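Local coordinates for extracellular solute-binding protein, family 1 (Bifidobacterium longum subsp. infantis ATCC 15697, PDB 3QUF) that probably captures an extracellular solute, perhaps a sugar, and hands it to an ABC-type importer as its family 1 binding protein, at residues T129-F141 / L330-S343. Sequence-based numbering, arbitrary orientation.
Sequences TYGMPVSAWVGAF and LEAFTSAAGTLSLS
V134 lays CG2 against the ring edge of F333, 3.7 Å from CD2 and close to the ring plane, the two side chains crossing at about a right angle. F333 reaches it from helix 327-337 with CG anti to its backbone N (chi1 -171°), and F38 meets the same ring edge-to-face. L330, one helical turn earlier, brings CD2 to V134 CB at 3.7 Å. Beyond the helix the chain turns at G338, which has positive phi, and pairs as the short strand 340-341 antiparallel to strand 135-144, one of the long strands joining the two lobes of this solute-binding fold. A136 and L340 form the hydrogen-bonded pair: L340 N gives a nearly straight 2.9 Å bond to A136 O, while the return bond from A136 N to L340 O (2.8 Å) is less linear. Past the S135-S341 non-hydrogen-bonded pair, where the short strand ends, L342 N adds a single bond to V134 O (2.9 Å). The L342 side chain lies across the start of the strand, with CD1 near P133 CB and CD2 3.8 Å from A136 CB; farther along, L340 CD1 meets both methyls of V138. F362 of helix 355-362 packs on A136, V138, L340 and L342. A water bridges S135 OG (2.7 Å) and T339 OG1 and sits over one face of the F333 ring, toward its rim.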
ATOM      1  N   THR A 129      12.463  14.896   6.548  1.00 13.19           N
ATOM      2  CA  THR A 129      11.295  14.646   5.719  1.00 12.57           C
ATOM      3  C   THR A 129      11.393  15.390   4.394  1.00 11.98           C
ATOM      4  O   THR A 129      11.597  16.598   4.378  1.00 13.14           O
ATOM      5  CB  THR A 129      10.025  15.077   6.481  1.00 12.82           C
ATOM      6  OG1 THR A 129       9.950  14.324   7.709  1.00 14.63           O
ATOM      7  CG2 THR A 129       8.778  14.738   5.674  1.00 11.96           C
ATOM      8  N   TYR A 130      11.195  14.640   3.311  1.00 11.06           N
ATOM      9  CA  TYR A 130      11.305  15.152   1.940  1.00 11.25           C
ATOM     10  C   TYR A 130      10.035  15.040   1.152  1.00 10.76           C
ATOM     11  O   TYR A 130       9.989  15.487  -0.007  1.00 11.65           O
ATOM     12  CB  TYR A 130      12.426  14.417   1.204  1.00 10.15           C
ATOM     13  CG  TYR A 130      13.774  14.755   1.748  1.00 11.63           C
ATOM     14  CD1 TYR A 130      14.405  15.976   1.416  1.00 12.01           C
ATOM     15  CD2 TYR A 130      14.429  13.882   2.600  1.00 13.23           C
ATOM     16  CE1 TYR A 130      15.659  16.296   1.926  1.00 14.28           C
ATOM     17  CE2 TYR A 130      15.700  14.198   3.114  1.00 13.45           C
ATOM     18  CZ  TYR A 130      16.287  15.416   2.782  1.00 14.95           C
ATOM     19  OH  TYR A 130      17.520  15.749   3.297  1.00 17.39           O
ATOM     20  N   GLY A 131       8.982  14.469   1.722  1.00 11.59           N
ATOM     21  CA  GLY A 131       7.700  14.337   0.991  1.00 11.99           C
ATOM     22  C   GLY A 131       6.560  14.157   1.966  1.00 13.20           C
ATOM     23  O   GLY A 131       6.764  13.751   3.144  1.00 12.49           O
HETATM   24  N   MSE A 132       5.359  14.456   1.479  1.00 11.43           N
HETATM   25  CA  MSE A 132       4.178  14.359   2.290  1.00 12.00           C
HETATM   26  C   MSE A 132       3.121  13.557   1.556  1.00 11.85           C
HETATM   27  O   MSE A 132       2.660  13.986   0.488  1.00 11.93           O
HETATM   28  CB  MSE A 132       3.610  15.773   2.589  1.00 12.32           C
HETATM   29  CG  MSE A 132       2.232  15.728   3.217  1.00 13.89           C
HETATM   30 SE   MSE A 132       1.383  17.485   3.325  0.85 17.16          SE
HETATM   31  CE  MSE A 132       0.987  17.652   1.506  1.00 16.56           C
ATOM     32  N   PRO A 133       2.703  12.410   2.120  1.00 10.75           N
ATOM     33  CA  PRO A 133       1.526  11.717   1.627  1.00 11.35           C
ATOM     34  C   PRO A 133       0.283  12.268   2.302  1.00 11.88           C
ATOM     35  O   PRO A 133       0.329  12.667   3.469  1.00 13.47           O
ATOM     36  CB  PRO A 133       1.754  10.286   2.101  1.00 11.87           C
ATOM     37  CG  PRO A 133       2.503  10.432   3.382  1.00 11.23           C
ATOM     38  CD  PRO A 133       3.212  11.784   3.359  1.00 11.83           C
ATOM     39  N   VAL A 134      -0.817  12.311   1.566  1.00 12.57           N
ATOM     40  CA  VAL A 134      -2.068  12.690   2.153  1.00 11.91           C
ATOM     41  C   VAL A 134      -3.167  11.641   2.011  1.00 12.21           C
ATOM     42  O   VAL A 134      -4.263  11.836   2.562  1.00 13.14           O
ATOM     43  CB  VAL A 134      -2.581  14.026   1.613  1.00 12.41           C
ATOM     44  CG1 VAL A 134      -1.564  15.141   1.971  1.00 14.42           C
ATOM     45  CG2 VAL A 134      -2.847  13.938   0.081  1.00 12.22           C
ATOM     46  N   SER A 135      -2.881  10.546   1.323  1.00 11.78           N
ATOM     47  CA  SER A 135      -3.913   9.568   1.024  1.00 12.45           C
ATOM     48  C   SER A 135      -3.300   8.196   0.925  1.00 12.18           C
ATOM     49  O   SER A 135      -2.078   8.056   0.783  1.00 12.36           O
ATOM     50  CB  SER A 135      -4.636   9.924  -0.260  1.00 14.59           C
ATOM     51  OG  SER A 135      -3.733   9.926  -1.311  1.00 15.70           O
ATOM     52  N   ALA A 136      -4.155   7.176   1.006  1.00 12.06           N
ATOM     53  CA  ALA A 136      -3.700   5.800   1.111  1.00 11.97           C
ATOM     54  C   ALA A 136      -4.731   4.886   0.494  1.00 12.48           C
ATOM     55  O   ALA A 136      -5.907   5.211   0.369  1.00 14.26           O
ATOM     56  CB  ALA A 136      -3.483   5.408   2.576  1.00 11.99           C
ATOM     57  N   TRP A 137      -4.260   3.717   0.128  1.00 12.53           N
ATOM     58  CA  TRP A 137      -5.111   2.613  -0.246  1.00 13.42           C
ATOM     59  C   TRP A 137      -5.035   1.533   0.824  1.00 13.93           C
ATOM     60  O   TRP A 137      -4.059   1.479   1.588  1.00 13.28           O
ATOM     61  CB  TRP A 137      -4.624   2.043  -1.573  1.00 13.29           C
ATOM     62  CG  TRP A 137      -3.249   1.425  -1.509  1.00 12.50           C
ATOM     63  CD1 TRP A 137      -2.035   2.044  -1.699  1.00 15.18           C
ATOM     64  CD2 TRP A 137      -2.937   0.053  -1.215  1.00 13.32           C
ATOM     65  NE1 TRP A 137      -1.003   1.168  -1.499  1.00 14.66           N
ATOM     66  CE2 TRP A 137      -1.526  -0.074  -1.243  1.00 12.89           C
ATOM     67  CE3 TRP A 137      -3.710  -1.074  -0.956  1.00 12.19           C
ATOM     68  CZ2 TRP A 137      -0.889  -1.270  -0.971  1.00 15.07           C
ATOM     69  CZ3 TRP A 137      -3.064  -2.286  -0.693  1.00 13.68           C
ATOM     70  CH2 TRP A 137      -1.673  -2.366  -0.699  1.00 12.33           C
ATOM     71  N   VAL A 138      -6.033   0.655   0.820  1.00 13.49           N
ATOM     72  CA  VAL A 138      -6.063  -0.486   1.723  1.00 13.21           C
ATOM     73  C   VAL A 138      -6.545  -1.745   1.032  1.00 12.50           C
ATOM     74  O   VAL A 138      -7.202  -1.705  -0.022  1.00 13.97           O
ATOM     75  CB  VAL A 138      -6.927  -0.208   2.942  1.00 12.92           C
ATOM     76  CG1 VAL A 138      -6.347   0.940   3.766  1.00 13.06           C
ATOM     77  CG2 VAL A 138      -8.379   0.024   2.534  1.00 15.11           C
ATOM     78  N   GLY A 139      -6.180  -2.880   1.605  1.00 13.56           N
ATOM     79  CA  GLY A 139      -6.650  -4.173   1.147  1.00 13.87           C
ATOM     80  C   GLY A 139      -6.857  -5.087   2.351  1.00 14.63           C
ATOM     81  O   GLY A 139      -6.206  -4.928   3.396  1.00 13.40           O
ATOM     82  N   ALA A 140      -7.719  -6.083   2.187  1.00 14.49           N
ATOM     83  CA  ALA A 140      -8.089  -6.955   3.312  1.00 13.60           C
ATOM     84  C   ALA A 140      -8.748  -8.228   2.793  1.00 15.04           C
ATOM     85  O   ALA A 140      -8.764  -8.457   1.580  1.00 15.45           O
ATOM     86  CB  ALA A 140      -9.031  -6.178   4.281  1.00 14.01           C
ATOM     87  N   PHE A 141      -9.238  -9.072   3.695  1.00 15.05           N
ATOM     88  CA  PHE A 141      -9.891 -10.306   3.313  1.00 15.76           C
ATOM     89  C   PHE A 141     -11.399 -10.077   3.169  1.00 17.18           C
ATOM     90  O   PHE A 141     -12.066  -9.531   4.075  1.00 18.26           O
ATOM     91  CB  PHE A 141      -9.663 -11.412   4.343  1.00 16.12           C
ATOM     92  CG  PHE A 141      -8.476 -12.341   4.081  1.00 14.89           C
ATOM     93  CD1 PHE A 141      -7.863 -12.485   2.850  1.00 17.23           C
ATOM     94  CD2 PHE A 141      -8.019 -13.149   5.137  1.00 16.61           C
ATOM     95  CE1 PHE A 141      -6.831 -13.385   2.668  1.00 18.43           C
ATOM     96  CE2 PHE A 141      -7.038 -14.074   4.942  1.00 17.16           C
ATOM     97  CZ  PHE A 141      -6.429 -14.195   3.719  1.00 17.36           C
ATOM     98  N   LEU A 330      -8.362  17.651   0.635  1.00 15.73           N
ATOM     99  CA  LEU A 330      -8.422  16.214   0.936  1.00 16.11           C
ATOM    100  C   LEU A 330      -9.700  15.588   0.400  1.00 16.13           C
ATOM    101  O   LEU A 330      -9.668  14.466  -0.145  1.00 17.05           O
ATOM    102  CB  LEU A 330      -8.306  15.973   2.450  1.00 15.28           C
ATOM    103  CG  LEU A 330      -6.941  16.282   3.060  1.00 16.13           C
ATOM    104  CD1 LEU A 330      -7.070  16.482   4.577  1.00 17.52           C
ATOM    105  CD2 LEU A 330      -5.952  15.135   2.737  1.00 16.41           C
ATOM    106  N   GLU A 331     -10.813  16.270   0.576  1.00 17.52           N
ATOM    107  CA  GLU A 331     -12.089  15.741   0.081  1.00 19.95           C
ATOM    108  C   GLU A 331     -12.041  15.602  -1.436  1.00 19.63           C
ATOM    109  O   GLU A 331     -12.436  14.567  -1.976  1.00 20.38           O
ATOM    110  CB  GLU A 331     -13.263  16.619   0.508  1.00 21.00           C
ATOM    111  CG  GLU A 331     -14.590  16.113  -0.078  1.00 26.40           C
ATOM    112  CD  GLU A 331     -15.806  16.630   0.661  1.00 35.53           C
ATOM    113  OE1 GLU A 331     -15.705  17.711   1.297  1.00 35.59           O
ATOM    114  OE2 GLU A 331     -16.868  15.932   0.609  1.00 41.29           O
ATOM    115  N   ALA A 332     -11.533  16.638  -2.101  1.00 19.41           N
ATOM    116  CA  ALA A 332     -11.439  16.620  -3.555  1.00 19.80           C
ATOM    117  C   ALA A 332     -10.524  15.510  -4.068  1.00 18.75           C
ATOM    118  O   ALA A 332     -10.889  14.795  -4.980  1.00 19.92           O
ATOM    119  CB  ALA A 332     -10.972  17.975  -4.094  1.00 19.03           C
ATOM    120  N   PHE A 333      -9.388  15.341  -3.440  1.00 18.24           N
ATOM    121  CA  PHE A 333      -8.410  14.359  -3.900  1.00 17.30           C
ATOM    122  C   PHE A 333      -8.873  12.926  -3.616  1.00 17.54           C
ATOM    123  O   PHE A 333      -8.867  12.090  -4.506  1.00 17.83           O
ATOM    124  CB  PHE A 333      -7.096  14.629  -3.221  1.00 16.13           C
ATOM    125  CG  PHE A 333      -5.933  13.815  -3.765  1.00 16.23           C
ATOM    126  CD1 PHE A 333      -5.842  13.456  -5.103  1.00 17.78           C
ATOM    127  CD2 PHE A 333      -4.891  13.474  -2.927  1.00 17.08           C
ATOM    128  CE1 PHE A 333      -4.761  12.724  -5.571  1.00 18.89           C
ATOM    129  CE2 PHE A 333      -3.811  12.731  -3.394  1.00 18.17           C
ATOM    130  CZ  PHE A 333      -3.741  12.375  -4.710  1.00 17.46           C
ATOM    131  N   THR A 334      -9.307  12.665  -2.376  1.00 17.61           N
ATOM    132  CA  THR A 334      -9.682  11.299  -2.013  1.00 17.85           C
ATOM    133  C   THR A 334     -10.934  10.842  -2.764  1.00 19.88           C
ATOM    134  O   THR A 334     -11.021   9.676  -3.177  1.00 20.68           O
ATOM    135  CB  THR A 334      -9.906  11.140  -0.495  1.00 17.30           C
ATOM    136  OG1 THR A 334     -10.899  12.090  -0.060  1.00 16.98           O
ATOM    137  CG2 THR A 334      -8.564  11.306   0.256  1.00 17.71           C
ATOM    138  N   SER A 335     -11.869  11.744  -2.972  1.00 21.90           N
ATOM    139  CA  SER A 335     -13.105  11.378  -3.683  1.00 24.65           C
ATOM    140  C   SER A 335     -12.790  11.063  -5.155  1.00 25.07           C
ATOM    141  O   SER A 335     -13.315  10.089  -5.688  1.00 26.83           O
ATOM    142  CB  SER A 335     -14.206  12.438  -3.526  1.00 26.04           C
ATOM    143  OG  SER A 335     -13.844  13.633  -4.195  1.00 31.12           O
ATOM    144  N   ALA A 336     -11.914  11.847  -5.801  1.00 24.23           N
ATOM    145  CA  ALA A 336     -11.571  11.616  -7.216  1.00 23.85           C
ATOM    146  C   ALA A 336     -10.710  10.384  -7.424  1.00 24.32           C
ATOM    147  O   ALA A 336     -10.876   9.661  -8.422  1.00 24.49           O
ATOM    148  CB  ALA A 336     -10.864  12.853  -7.818  1.00 23.49           C
ATOM    149  N   ALA A 337      -9.775  10.153  -6.506  1.00 22.60           N
ATOM    150  CA  ALA A 337      -8.826   9.080  -6.613  1.00 23.26           C
ATOM    151  C   ALA A 337      -9.332   7.775  -6.025  1.00 23.53           C
ATOM    152  O   ALA A 337      -8.698   6.754  -6.221  1.00 25.52           O
ATOM    153  CB  ALA A 337      -7.494   9.471  -5.941  1.00 21.78           C
ATOM    154  N   GLY A 338     -10.435   7.802  -5.281  1.00 24.17           N
ATOM    155  CA  GLY A 338     -10.942   6.612  -4.603  1.00 23.89           C
ATOM    156  C   GLY A 338     -10.084   6.091  -3.445  1.00 23.19           C
ATOM    157  O   GLY A 338     -10.036   4.881  -3.171  1.00 25.77           O
ATOM    158  N   THR A 339      -9.410   6.996  -2.760  1.00 19.56           N
ATOM    159  CA  THR A 339      -8.495   6.653  -1.690  1.00 17.70           C
ATOM    160  C   THR A 339      -8.989   7.163  -0.352  1.00 16.99           C
ATOM    161  O   THR A 339     -10.057   7.804  -0.265  1.00 16.51           O
ATOM    162  CB  THR A 339      -7.121   7.220  -2.009  1.00 18.87           C
ATOM    163  OG1 THR A 339      -7.263   8.594  -2.340  1.00 17.09           O
ATOM    164  CG2 THR A 339      -6.463   6.432  -3.188  1.00 18.02           C
ATOM    165  N   LEU A 340      -8.240   6.833   0.696  1.00 15.03           N
ATOM    166  CA  LEU A 340      -8.551   7.252   2.045  1.00 14.50           C
ATOM    167  C   LEU A 340      -7.600   8.349   2.490  1.00 13.57           C
ATOM    168  O   LEU A 340      -6.431   8.363   2.153  1.00 15.82           O
ATOM    169  CB  LEU A 340      -8.423   6.080   3.020  1.00 14.08           C
ATOM    170  CG  LEU A 340      -9.330   4.889   2.743  1.00 17.12           C
ATOM    171  CD1 LEU A 340      -9.048   3.761   3.777  1.00 21.59           C
ATOM    172  CD2 LEU A 340     -10.793   5.246   2.769  1.00 20.77           C
ATOM    173  N   SER A 341      -8.107   9.276   3.294  1.00 13.25           N
ATOM    174  CA  SER A 341      -7.275  10.353   3.794  1.00 13.03           C
ATOM    175  C   SER A 341      -6.326   9.870   4.894  1.00 13.82           C
ATOM    176  O   SER A 341      -6.767   9.166   5.832  1.00 14.15           O
ATOM    177  CB  SER A 341      -8.176  11.463   4.365  1.00 13.78           C
ATOM    178  OG  SER A 341      -7.424  12.393   5.109  1.00 14.31           O
ATOM    179  N   LEU A 342      -5.065  10.310   4.841  1.00 12.68           N
ATOM    180  CA  LEU A 342      -4.134  10.133   5.951  1.00 13.67           C
ATOM    181  C   LEU A 342      -4.098  11.291   6.956  1.00 14.38           C
ATOM    182  O   LEU A 342      -3.270  11.295   7.879  1.00 15.89           O
ATOM    183  CB  LEU A 342      -2.734   9.874   5.395  1.00 13.97           C
ATOM    184  CG  LEU A 342      -2.508   8.539   4.720  1.00 13.12           C
ATOM    185  CD1 LEU A 342      -1.090   8.547   4.082  1.00 15.40           C
ATOM    186  CD2 LEU A 342      -2.587   7.359   5.755  1.00 13.27           C
ATOM    187  N   SER A 343      -4.966  12.274   6.804  1.00 13.43           N
ATOM    188  CA  SER A 343      -4.961  13.469   7.631  1.00 14.24           C
ATOM    189  C   SER A 343      -6.235  13.578   8.440  1.00 15.99           C
ATOM    190  O   SER A 343      -7.338  13.349   7.942  1.00 16.17           O
ATOM    191  CB  SER A 343      -4.818  14.711   6.768  1.00 14.95           C
ATOM    192  OG  SER A 343      -4.953  15.894   7.552  1.00 15.51           O
TER
HETATM  193  O   HOH W   1      -4.975   9.577  -3.639  1.00 19.44           O